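Local coordinates for intracellular protein transport protein USO1 (Saccharomyces cerevisiae S288c, PDB 6LSU) that is required for protein transport from the endoplasmic reticulum to the Golgi complex, acting as a dimeric membrane tether with globular heads and a coiled-coil tail, at residues A[674-679]-A[699-704]. Numbering follows the deposited sequence.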
# COMPACT_ATOMS: atom_id res chain seq x y z
N SER A 674 -8.48 23.94 17.24
CA SER A 674 -8.32 22.72 18.09
C SER A 674 -7.50 21.65 17.37
O SER A 674 -7.08 21.87 16.22
CB SER A 674 -9.66 22.16 18.48
OG SER A 674 -10.36 21.73 17.32
N TYR A 675 -7.30 20.50 18.03
CA TYR A 675 -6.75 19.27 17.41
C TYR A 675 -7.48 18.95 16.11
O TYR A 675 -6.85 18.58 15.10
CB TYR A 675 -6.88 18.08 18.34
CG TYR A 675 -5.78 18.00 19.36
CD1 TYR A 675 -5.69 18.91 20.40
CD2 TYR A 675 -4.82 17.02 19.28
CE1 TYR A 675 -4.67 18.83 21.33
CE2 TYR A 675 -3.80 16.92 20.21
CZ TYR A 675 -3.71 17.84 21.24
OH TYR A 675 -2.72 17.75 22.18
N PHE A 676 -8.80 19.11 16.09
CA PHE A 676 -9.57 18.79 14.87
C PHE A 676 -9.01 19.59 13.70
O PHE A 676 -8.90 19.05 12.58
CB PHE A 676 -11.05 19.12 15.05
CG PHE A 676 -11.92 18.72 13.89
CD1 PHE A 676 -12.41 17.42 13.80
CD2 PHE A 676 -12.28 19.64 12.93
CE1 PHE A 676 -13.24 17.04 12.74
CE2 PHE A 676 -13.16 19.28 11.90
CZ PHE A 676 -13.61 17.97 11.78
N SER A 677 -8.66 20.85 13.94
CA SER A 677 -8.26 21.79 12.87
C SER A 677 -7.08 21.20 12.08
O SER A 677 -7.06 21.37 10.83
CB SER A 677 -7.93 23.15 13.44
OG SER A 677 -6.73 23.09 14.19
N LYS A 678 -6.13 20.54 12.74
CA LYS A 678 -4.95 20.03 12.01
C LYS A 678 -5.04 18.51 11.90
O LYS A 678 -4.32 17.81 12.61
CB LYS A 678 -3.64 20.62 12.54
CG LYS A 678 -3.04 21.75 11.67
CD LYS A 678 -3.55 21.85 10.21
CE LYS A 678 -3.23 20.66 9.33
NZ LYS A 678 -4.23 20.47 8.25
N VAL A 679 -5.93 18.07 11.02
CA VAL A 679 -6.10 16.66 10.57
C VAL A 679 -6.15 16.69 9.04
O VAL A 679 -6.90 17.51 8.50
CB VAL A 679 -7.36 16.01 11.15
CG1 VAL A 679 -7.43 16.20 12.66
CG2 VAL A 679 -8.64 16.50 10.48
N VAL A 699 -3.22 10.65 15.98
CA VAL A 699 -4.55 10.23 15.47
C VAL A 699 -5.50 10.43 16.63
O VAL A 699 -5.30 9.75 17.69
CB VAL A 699 -4.54 8.77 14.95
CG1 VAL A 699 -5.92 8.25 14.61
CG2 VAL A 699 -3.63 8.63 13.74
N TYR A 700 -6.55 11.22 16.42
CA TYR A 700 -7.52 11.59 17.49
C TYR A 700 -8.96 11.27 17.06
O TYR A 700 -9.72 10.73 17.86
CB TYR A 700 -7.28 13.08 17.80
CG TYR A 700 -5.85 13.35 18.20
CD1 TYR A 700 -5.31 12.78 19.34
CD2 TYR A 700 -5.01 14.10 17.40
CE1 TYR A 700 -3.98 12.96 19.68
CE2 TYR A 700 -3.67 14.29 17.74
CZ TYR A 700 -3.17 13.74 18.90
OH TYR A 700 -1.88 13.92 19.26
N PHE A 701 -9.32 11.61 15.82
CA PHE A 701 -10.70 11.58 15.29
C PHE A 701 -10.88 10.42 14.31
O PHE A 701 -10.21 10.35 13.32
CB PHE A 701 -11.02 12.92 14.62
CG PHE A 701 -10.90 14.05 15.59
CD1 PHE A 701 -11.97 14.41 16.39
CD2 PHE A 701 -9.68 14.67 15.81
CE1 PHE A 701 -11.86 15.41 17.34
CE2 PHE A 701 -9.56 15.66 16.77
CZ PHE A 701 -10.65 16.04 17.53
N SER A 702 -11.82 9.53 14.60
CA SER A 702 -12.43 8.62 13.61
C SER A 702 -12.98 9.43 12.44
O SER A 702 -13.64 10.48 12.67
CB SER A 702 -13.51 7.81 14.19
OG SER A 702 -14.34 7.35 13.14
N THR A 703 -12.72 8.91 11.24
CA THR A 703 -13.11 9.52 9.95
C THR A 703 -14.62 9.72 9.92
O THR A 703 -15.13 10.71 9.33
CB THR A 703 -12.62 8.67 8.77
OG1 THR A 703 -13.21 9.37 7.68
CG2 THR A 703 -13.02 7.21 8.84
N TYR A 704 -15.38 8.80 10.49
CA TYR A 704 -16.85 8.94 10.44
C TYR A 704 -17.24 10.21 11.19
O TYR A 704 -18.18 10.88 10.75
CB TYR A 704 -17.54 7.69 11.00
CG TYR A 704 -16.94 6.44 10.44
CD1 TYR A 704 -17.07 6.16 9.08
CD2 TYR A 704 -16.15 5.60 11.22
CE1 TYR A 704 -16.46 5.05 8.52
CE2 TYR A 704 -15.55 4.48 10.66
CZ TYR A 704 -15.69 4.22 9.30
OH TYR A 704 -15.12 3.16 8.69
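The turn carrying Tyr675 and Phe676, just after helix 660-673, faces the loop leading into helix 703-711, with Tyr675 and Phe676 nearest Tyr700 and Phe701 at CA separations of 7.7 and 7.3 Å. Aromatic side chains make the contact. Tyr675 turns the CD2-CE2 edge of its ring onto one face of Tyr700 in a T-shaped stack, the planes at 87° and the centroids 4.7 Å apart. CD2 lies toward the rim of that face, near Tyr700 CE2. A second T-shaped pair follows: Phe676 CD1 sits 3.9 Å above the centre of the Phe701 ring, the planes at 90°. The Phe676 ring also stacks on Phe670, meets Phe709 edge-to-face and touches Phe705 of helix 703-711. The edge of the Phe701 ring abuts the turn, CE2 lying 3.9 Å from Tyr675 CB, which is near the ring plane, and 3.6 Å from Phe676 N. Val679 CG1 lies 4.2 Å from Phe701 CD2, the two side chains crossing at about a right angle. Ile580 and Thr584 of helix 577-590 also touch Phe701. An alanine in place of Tyr700 would probably leave the Tyr675 ring edge without its aromatic face and freer to turn. Within the globular head, the part of Uso1 in this chain, the contact brings together the two ends of the loop linking helices 660-673 and 703-711; with no hydrogen bond across it, it rests on ring edges against ring faces and on apolar packing.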